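Local coordinates for protein oxalate biosynthetic component 1 (Burkholderia thailandensis, PDB 5IKY) that produces oxalate under quorum-sensing control, as a bifunctional enzyme that combines an alpha/beta serine hydrolase with an additional lyase activity, at residues A[471-474]-A[475-479]; A[207-210]-A[211-215]; A[493-496]-A[497-501]. All coordinates share one frame; numbering follows the deposited sequence.

Contact 1: A[471-474]-A[475-479]. With MG (magnesium ion), chain B.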
ATOM      1  N   GLY A 471       4.794 -13.515 -15.870  1.00 45.65           N
ATOM      2  CA  GLY A 471       5.373 -12.495 -15.019  1.00 45.45           C
ATOM      3  C   GLY A 471       6.612 -11.831 -15.587  1.00 49.61           C
ATOM      4  O   GLY A 471       7.308 -12.391 -16.431  1.00 46.85           O
ATOM      5  N   ILE A 472       6.876 -10.617 -15.118  1.00 52.82           N
ATOM      6  CA  ILE A 472       8.066  -9.874 -15.508  1.00 43.06           C
ATOM      7  C   ILE A 472       8.799  -9.407 -14.257  1.00 48.64           C
ATOM      8  O   ILE A 472       8.176  -8.901 -13.321  1.00 48.34           O
ATOM      9  CB  ILE A 472       7.719  -8.658 -16.388  1.00 45.91           C
ATOM     10  CG1 ILE A 472       6.966  -9.097 -17.644  1.00 50.07           C
ATOM     11  CG2 ILE A 472       8.969  -7.901 -16.770  1.00 48.03           C
ATOM     12  CD1 ILE A 472       6.538  -7.946 -18.531  1.00 46.23           C
ATOM     13  N   ARG A 473      10.115  -9.582 -14.235  1.00 50.61           N
ATOM     14  CA  ARG A 473      10.913  -9.164 -13.088  1.00 55.40           C
ATOM     15  C   ARG A 473      11.810  -7.968 -13.406  1.00 55.10           C
ATOM     16  O   ARG A 473      12.437  -7.915 -14.461  1.00 47.71           O
ATOM     17  CB  ARG A 473      11.772 -10.323 -12.585  1.00 45.76           C
ATOM     18  CG  ARG A 473      12.738  -9.923 -11.485  1.00 58.91           C
ATOM     19  CD  ARG A 473      13.450 -11.126 -10.931  1.00 46.54           C
ATOM     20  NE  ARG A 473      14.889 -10.913 -10.844  1.00 57.37           N
ATOM     21  CZ  ARG A 473      15.710 -11.737 -10.208  1.00 63.69           C
ATOM     22  NH1 ARG A 473      15.222 -12.823  -9.628  1.00 49.96           N
ATOM     23  NH2 ARG A 473      17.012 -11.496 -10.170  1.00 56.97           N
ATOM     24  N   VAL A 474      11.853  -7.010 -12.484  1.00 46.22           N
ATOM     25  CA  VAL A 474      12.793  -5.892 -12.554  1.00 47.75           C
ATOM     26  C   VAL A 474      13.414  -5.649 -11.178  1.00 48.48           C
ATOM     27  O   VAL A 474      13.048  -6.299 -10.199  1.00 50.28           O
ATOM     28  CB  VAL A 474      12.119  -4.593 -13.044  1.00 51.83           C
ATOM     29  CG1 VAL A 474      11.711  -4.713 -14.501  1.00 47.24           C
ATOM     30  CG2 VAL A 474      10.920  -4.248 -12.173  1.00 40.31           C
ATOM     31  N   GLY A 475      14.351  -4.710 -11.105  1.00 49.71           N
ATOM     32  CA  GLY A 475      14.987  -4.382  -9.841  1.00 44.88           C
ATOM     33  C   GLY A 475      16.461  -4.067  -9.989  1.00 50.19           C
ATOM     34  O   GLY A 475      17.060  -4.327 -11.035  1.00 52.26           O
ATOM     35  N   LEU A 476      17.052  -3.510  -8.936  1.00 49.97           N
ATOM     36  CA  LEU A 476      18.459  -3.127  -8.969  1.00 40.48           C
ATOM     37  C   LEU A 476      19.369  -4.346  -9.096  1.00 50.66           C
ATOM     38  O   LEU A 476      20.507  -4.232  -9.547  1.00 47.28           O
ATOM     39  CB  LEU A 476      18.827  -2.321  -7.724  1.00 40.43           C
ATOM     40  CG  LEU A 476      18.100  -0.985  -7.567  1.00 46.55           C
ATOM     41  CD1 LEU A 476      18.736  -0.153  -6.466  1.00 54.81           C
ATOM     42  CD2 LEU A 476      18.089  -0.226  -8.881  1.00 41.96           C
ATOM     43  N   GLU A 477      18.859  -5.508  -8.699  1.00 42.94           N
ATOM     44  CA  GLU A 477      19.589  -6.760  -8.868  1.00 46.61           C
ATOM     45  C   GLU A 477      19.963  -6.996 -10.326  1.00 43.08           C
ATOM     46  O   GLU A 477      21.050  -7.492 -10.628  1.00 65.06           O
ATOM     47  CB  GLU A 477      18.764  -7.939  -8.350  1.00 43.11           C
ATOM     48  CG  GLU A 477      19.340  -9.301  -8.711  1.00 64.94           C
ATOM     49  CD  GLU A 477      18.728 -10.430  -7.901  1.00 60.08           C
ATOM     50  OE1 GLU A 477      17.858 -10.150  -7.051  1.00 57.58           O
ATOM     51  OE2 GLU A 477      19.128 -11.594  -8.111  1.00 55.37           O
ATOM     52  N   ASP A 478      19.060  -6.627 -11.228  1.00 50.24           N
ATOM     53  CA  ASP A 478      19.247  -6.888 -12.652  1.00 52.63           C
ATOM     54  C   ASP A 478      19.851  -5.693 -13.382  1.00 62.36           C
ATOM     55  O   ASP A 478      20.776  -5.846 -14.180  1.00 74.85           O
ATOM     56  CB  ASP A 478      17.913  -7.272 -13.298  1.00 63.25           C
ATOM     57  CG  ASP A 478      17.261  -8.470 -12.629  1.00 67.59           C
ATOM     58  OD1 ASP A 478      17.986  -9.283 -12.012  1.00 68.22           O
ATOM     59  OD2 ASP A 478      16.023  -8.603 -12.725  1.00 64.04           O
ATOM     60  N   ALA A 479      19.323  -4.503 -13.109  1.00 59.89           N
ATOM     61  CA  ALA A 479      19.778  -3.293 -13.783  1.00 47.15           C
ATOM     62  C   ALA A 479      19.783  -2.104 -12.833  1.00 55.13           C
ATOM     63  O   ALA A 479      18.915  -1.989 -11.968  1.00 61.37           O
ATOM     64  CB  ALA A 479      18.904  -3.000 -14.991  1.00 57.16           C
TER
HETATM   65 MG    MG B1201      18.516 -13.568  -6.948  1.00 54.40          MG
HETATM   66  O   HOH W   1      14.942  -7.969 -15.134  1.00 57.66           O
HETATM   67  O   HOH W   2      18.784 -16.050  -6.302  1.00 65.98           O
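R473, E477 and D478 form a salt-bridge network beside the magnesium site, showing how a strand end can brace a metal ligand on the loop that follows. The guanidinium of R473 meets D478 side-on: NE bonds to OD2 at 3.2 Å and NH2 to OD1 at 3.0 Å. Both oxygens use their syn lone pairs, and the two flat groups lie almost in one plane (1° apart), so the pair of bonds also fixes the rotation of the carboxylate. With CG anti to the backbone N (chi1 174°) and a bend at chi3, the arginine reaches forward over the loop. E477 approaches differently, its carboxylate turned 56° from the guanidinium. E477 OE2 lies obliquely 3.0 Å from R473 NH2 and binds magnesium at 2.4 Å, so one oxygen faces both arginine and metal; H227 and a water are further ligands. E477 OE1 stands 3.5 Å from R473 NH2, well out of the guanidinium plane, a pairing of charges alone. Another water donates to R473 O (2.6 Å) and D478 OD2 (2.7 Å), bridging strand backbone and carboxylate. Beneath the network, G475 O receives the backbone N-H groups of both D478 and A479. Strand 471-474 pairs in parallel with strands 4-9 and 446-451, and a metal ligand just beyond the carboxyl end of such a strand is typical of active sites in TIM barrels.

Contact 2: A[207-210]-A[211-215]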
ATOM      1  N   ASN A 207      16.884  -2.142   7.232  1.00 47.13           N
ATOM      2  CA  ASN A 207      15.952  -1.030   7.071  1.00 62.39           C
ATOM      3  C   ASN A 207      15.882  -0.530   5.633  1.00 59.39           C
ATOM      4  O   ASN A 207      14.806  -0.199   5.138  1.00 44.34           O
ATOM      5  CB  ASN A 207      16.325   0.126   8.001  1.00 59.30           C
ATOM      6  CG  ASN A 207      16.058  -0.191   9.457  1.00 62.03           C
ATOM      7  OD1 ASN A 207      15.250  -1.062   9.776  1.00 66.00           O
ATOM      8  ND2 ASN A 207      16.730   0.526  10.351  1.00 79.43           N
ATOM      9  N   GLY A 208      17.031  -0.475   4.967  1.00 40.31           N
ATOM     10  CA  GLY A 208      17.073  -0.071   3.574  1.00 39.66           C
ATOM     11  C   GLY A 208      16.293  -1.030   2.694  1.00 57.31           C
ATOM     12  O   GLY A 208      15.568  -0.611   1.789  1.00 42.48           O
ATOM     13  N   ILE A 209      16.441  -2.322   2.971  1.00 44.00           N
ATOM     14  CA  ILE A 209      15.779  -3.370   2.201  1.00 41.60           C
ATOM     15  C   ILE A 209      14.265  -3.343   2.408  1.00 49.94           C
ATOM     16  O   ILE A 209      13.495  -3.509   1.459  1.00 48.81           O
ATOM     17  CB  ILE A 209      16.340  -4.760   2.576  1.00 42.31           C
ATOM     18  CG1 ILE A 209      17.786  -4.885   2.085  1.00 38.38           C
ATOM     19  CG2 ILE A 209      15.475  -5.873   1.995  1.00 37.30           C
ATOM     20  CD1 ILE A 209      18.571  -5.996   2.739  1.00 37.92           C
ATOM     21  N   VAL A 210      13.841  -3.129   3.648  1.00 51.28           N
ATOM     22  CA  VAL A 210      12.421  -2.972   3.943  1.00 49.88           C
ATOM     23  C   VAL A 210      11.832  -1.803   3.156  1.00 55.52           C
ATOM     24  O   VAL A 210      10.787  -1.936   2.524  1.00 46.42           O
ATOM     25  CB  VAL A 210      12.178  -2.754   5.446  1.00 46.57           C
ATOM     26  CG1 VAL A 210      10.775  -2.219   5.693  1.00 41.28           C
ATOM     27  CG2 VAL A 210      12.399  -4.052   6.204  1.00 41.32           C
ATOM     28  N   ASP A 211      12.521  -0.666   3.179  1.00 46.98           N
ATOM     29  CA  ASP A 211      12.050   0.520   2.471  1.00 40.95           C
ATOM     30  C   ASP A 211      11.985   0.307   0.960  1.00 51.96           C
ATOM     31  O   ASP A 211      11.004   0.682   0.320  1.00 43.58           O
ATOM     32  CB  ASP A 211      12.941   1.722   2.788  1.00 47.29           C
ATOM     33  CG  ASP A 211      12.728   2.243   4.193  1.00 72.29           C
ATOM     34  OD1 ASP A 211      11.648   1.981   4.764  1.00 72.04           O
ATOM     35  OD2 ASP A 211      13.635   2.918   4.725  1.00 90.65           O
ATOM     36  N   ALA A 212      13.026  -0.297   0.395  1.00 42.76           N
ATOM     37  CA  ALA A 212      13.066  -0.546  -1.042  1.00 42.09           C
ATOM     38  C   ALA A 212      11.925  -1.467  -1.464  1.00 50.59           C
ATOM     39  O   ALA A 212      11.344  -1.301  -2.538  1.00 49.38           O
ATOM     40  CB  ALA A 212      14.407  -1.140  -1.444  1.00 38.85           C
ATOM     41  N   SER A 213      11.607  -2.432  -0.608  1.00 44.91           N
ATOM     42  CA  SER A 213      10.517  -3.364  -0.868  1.00 37.67           C
ATOM     43  C   SER A 213       9.168  -2.653  -0.869  1.00 43.88           C
ATOM     44  O   SER A 213       8.348  -2.857  -1.768  1.00 43.59           O
ATOM     45  CB  SER A 213      10.518  -4.484   0.171  1.00 39.27           C
ATOM     46  OG  SER A 213      11.731  -5.217   0.126  1.00 44.06           O
ATOM     47  N   ARG A 214       8.947  -1.817   0.143  1.00 41.14           N
ATOM     48  CA  ARG A 214       7.706  -1.058   0.264  1.00 38.58           C
ATOM     49  C   ARG A 214       7.466  -0.167  -0.955  1.00 43.79           C
ATOM     50  O   ARG A 214       6.343  -0.077  -1.459  1.00 45.80           O
ATOM     51  CB  ARG A 214       7.724  -0.206   1.537  1.00 46.77           C
ATOM     52  CG  ARG A 214       7.888  -1.001   2.826  1.00 44.47           C
ATOM     53  CD  ARG A 214       6.623  -1.003   3.661  1.00 45.74           C
ATOM     54  NE  ARG A 214       6.447   0.231   4.419  1.00 60.24           N
ATOM     55  CZ  ARG A 214       5.274   0.820   4.631  1.00 57.85           C
ATOM     56  NH1 ARG A 214       4.165   0.292   4.134  1.00 60.93           N
ATOM     57  NH2 ARG A 214       5.210   1.939   5.339  1.00 57.63           N
ATOM     58  N   GLU A 215       8.525   0.486  -1.424  1.00 44.54           N
ATOM     59  CA  GLU A 215       8.434   1.359  -2.593  1.00 42.76           C
ATOM     60  C   GLU A 215       8.022   0.569  -3.828  1.00 54.07           C
ATOM     61  O   GLU A 215       7.205   1.021  -4.627  1.00 59.74           O
ATOM     62  CB  GLU A 215       9.767   2.060  -2.844  1.00 43.49           C
ATOM     63  CG  GLU A 215      10.227   2.965  -1.715  1.00 71.57           C
ATOM     64  CD  GLU A 215      11.678   3.383  -1.865  1.00 92.46           C
ATOM     65  OE1 GLU A 215      12.284   3.069  -2.912  1.00 97.86           O
ATOM     66  OE2 GLU A 215      12.213   4.022  -0.933  1.00 91.60           O
TER
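I209 and S213 meet one turn apart on helix 206-218, where a single carbonyl serves two donors. S213 OG donates to I209 O at 2.8 Å and S213 N to the same oxygen at 3.0 Å, from opposite faces of the carbonyl plane. The hydroxyl can curl back in this way because OG stands anti to its own carbonyl carbon (chi1 -61°), which folds it against the preceding turn and gives the buried hydroxyl a partner. The other backbone bonds are those of a regular alpha helix: D211 N to N207 O, A212 N to G208 O at 2.9 Å, and R214 N to V210 O. Packing contacts follow the same spacing. The A212 methyl, CB, rests 3.5 Å from the carbonyl oxygen G208 O, and R214 CG lies 3.1 Å from V210 O, before its chain bends twice and carries the guanidinium to a salt bridge with E271. Against strand 223-226 and helix 257-270, I209 packs on L226 and I263, S213 on V224 and L267, and V210 on T266. A serine returning its hydroxyl to the carbonyl four residues back is a familiar device of buried helix faces; here it belongs to a helix lying against strand 223-226 in the outer layer of a TIM barrel.

Contact 3: A[493-496]-A[497-501]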
ATOM      1  N   LYS A 493      20.303   6.873 -13.732  1.00 53.75           N
ATOM      2  CA  LYS A 493      20.374   5.946 -12.609  1.00 46.38           C
ATOM      3  C   LYS A 493      18.995   5.783 -11.984  1.00 55.95           C
ATOM      4  O   LYS A 493      18.278   6.765 -11.784  1.00 66.72           O
ATOM      5  CB  LYS A 493      21.372   6.437 -11.559  1.00 46.44           C
ATOM      6  CG  LYS A 493      22.166   5.336 -10.883  1.00 53.17           C
ATOM      7  CD  LYS A 493      23.134   4.691 -11.861  1.00 59.38           C
ATOM      8  CE  LYS A 493      24.054   3.707 -11.160  1.00 62.51           C
ATOM      9  NZ  LYS A 493      25.033   3.097 -12.102  1.00 66.41           N
ATOM     10  N   ALA A 494      18.623   4.543 -11.682  1.00 53.47           N
ATOM     11  CA  ALA A 494      17.333   4.263 -11.069  1.00 59.41           C
ATOM     12  C   ALA A 494      17.353   4.641  -9.592  1.00 43.80           C
ATOM     13  O   ALA A 494      18.250   4.237  -8.854  1.00 52.93           O
ATOM     14  CB  ALA A 494      16.967   2.795 -11.244  1.00 43.42           C
ATOM     15  N   CYS A 495      16.357   5.410  -9.162  1.00 43.92           N
ATOM     16  CA  CYS A 495      16.289   5.884  -7.781  1.00 54.95           C
ATOM     17  C   CYS A 495      15.745   4.811  -6.841  1.00 52.49           C
ATOM     18  O   CYS A 495      15.188   5.118  -5.789  1.00 91.92           O
ATOM     19  CB  CYS A 495      15.425   7.146  -7.693  1.00 62.01           C
ATOM     20  SG  CYS A 495      16.050   8.565  -8.619  1.00164.04           S
ATOM     21  N   GLY A 496      15.920   3.554  -7.223  1.00 48.58           N
ATOM     22  CA  GLY A 496      15.405   2.441  -6.452  1.00 52.73           C
ATOM     23  C   GLY A 496      14.639   1.505  -7.363  1.00 57.02           C
ATOM     24  O   GLY A 496      14.400   1.825  -8.529  1.00 48.35           O
ATOM     25  N   THR A 497      14.252   0.350  -6.835  1.00 48.01           N
ATOM     26  CA  THR A 497      13.504  -0.627  -7.615  1.00 46.21           C
ATOM     27  C   THR A 497      12.115  -0.093  -7.954  1.00 53.58           C
ATOM     28  O   THR A 497      11.601  -0.330  -9.051  1.00 50.11           O
ATOM     29  CB  THR A 497      13.397  -1.969  -6.863  1.00 55.75           C
ATOM     30  OG1 THR A 497      14.689  -2.584  -6.817  1.00 52.50           O
ATOM     31  CG2 THR A 497      12.430  -2.911  -7.560  1.00 43.96           C
ATOM     32  N   GLY A 498      11.525   0.646  -7.019  1.00 43.18           N
ATOM     33  CA  GLY A 498      10.219   1.245  -7.227  1.00 54.75           C
ATOM     34  C   GLY A 498      10.195   2.143  -8.449  1.00 48.57           C
ATOM     35  O   GLY A 498       9.179   2.254  -9.135  1.00 53.71           O
ATOM     36  N   ASP A 499      11.328   2.783  -8.718  1.00 48.32           N
ATOM     37  CA  ASP A 499      11.488   3.606  -9.908  1.00 42.77           C
ATOM     38  C   ASP A 499      11.288   2.759 -11.164  1.00 57.21           C
ATOM     39  O   ASP A 499      10.585   3.157 -12.093  1.00 46.46           O
ATOM     40  CB  ASP A 499      12.873   4.258  -9.920  1.00 50.57           C
ATOM     41  CG  ASP A 499      12.937   5.488 -10.802  1.00 55.30           C
ATOM     42  OD1 ASP A 499      11.943   5.786 -11.497  1.00 68.29           O
ATOM     43  OD2 ASP A 499      13.999   6.146 -10.811  1.00 51.72           O
ATOM     44  N   GLN A 500      11.903   1.579 -11.174  1.00 44.46           N
ATOM     45  CA  GLN A 500      11.841   0.681 -12.321  1.00 53.73           C
ATOM     46  C   GLN A 500      10.488  -0.018 -12.444  1.00 60.38           C
ATOM     47  O   GLN A 500      10.019  -0.280 -13.553  1.00 47.01           O
ATOM     48  CB  GLN A 500      12.960  -0.355 -12.235  1.00 44.44           C
ATOM     49  CG  GLN A 500      14.347   0.225 -12.463  1.00 49.48           C
ATOM     50  CD  GLN A 500      15.443  -0.689 -11.963  1.00 57.54           C
ATOM     51  OE1 GLN A 500      15.223  -1.500 -11.066  1.00 49.26           O
ATOM     52  NE2 GLN A 500      16.634  -0.564 -12.542  1.00 52.31           N
ATOM     53  N   VAL A 501       9.864  -0.323 -11.309  1.00 45.79           N
ATOM     54  CA  VAL A 501       8.528  -0.908 -11.314  1.00 52.35           C
ATOM     55  C   VAL A 501       7.531   0.089 -11.894  1.00 53.86           C
ATOM     56  O   VAL A 501       6.630  -0.280 -12.647  1.00 53.31           O
ATOM     57  CB  VAL A 501       8.083  -1.328  -9.898  1.00 40.42           C
ATOM     58  CG1 VAL A 501       6.643  -1.809  -9.913  1.00 40.35           C
ATOM     59  CG2 VAL A 501       8.996  -2.418  -9.360  1.00 57.66           C
TER
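D499 reaches back from helix 497-510 to hold the loop that leads into it, receiving the backbone N-H of C495 on OD2 at 3.0 Å. The bond is nearly straight (170° at the hydrogen) and uses the anti lone pair of OD2, the one pointing away from OD1. The same oxygen forms a salt bridge with R492, so a single carboxylate ties together the strand end, the loop and the helix. Its position follows from the first torsion: CG lies anti to the backbone N (chi1 -159°), which swings the carboxylate back over the loop. A negative charge near the amino end of a helix would probably also be stabilised by the helix dipole.

A weaker tie runs the other way. D499 N donates to G496 O at 3.2 Å, but the N-H points poorly at the oxygen (128°) and the bond is weak; D499 CB sits at the same 3.2 Å from G496 O. The backbone of G496 takes a shape in which any CB would collide with the carbonyl O of C495, enough in itself to require glycine. At the next residue the regular alpha-helical pattern appears, with V501 N bonded to T497 O at 2.8 Å.

Around this polar centre, C495 CB lies 3.6 Å from D499 OD2, and A494 turns its methyl onto the side of Q500, with CB 3.6 Å from NE2 and 3.9 Å from CG. That amide is held by the carbonyls of A479 and N481, so the methyl rests on a group fixed by its own bonds. A494 and D499 touch V482 of strand 481-483, and T497 lies on P11. The whole forms the loop-to-helix entry of a beta-alpha unit, whose helix 497-510 packs outside the parallel barrel on strand 471-474, where V501 meets V474.

In the fold
All three contacts are local, within one continuous run of chain, yet each suits its place in the barrel region. Contact 1, mostly buried, is ionic and stands at the metal. Contact 3, also largely buried, relies on one carboxylate gripping a loop, and it meets contact 1 directly: A479 O accepts from Q500 NE2 at 2.8 Å, while helix 497-510 lies on strand 471-474. Contact 2 is a regular helix with one buried face and exposed polar residues; its nearest atoms are about 7 Å from contact 1 and about 4 Å from contact 3, without touching either. The chemistry thus shifts from charge at the magnesium, through a carboxylate bonded to a loop N-H, to carbonyl bonding in an outer helix.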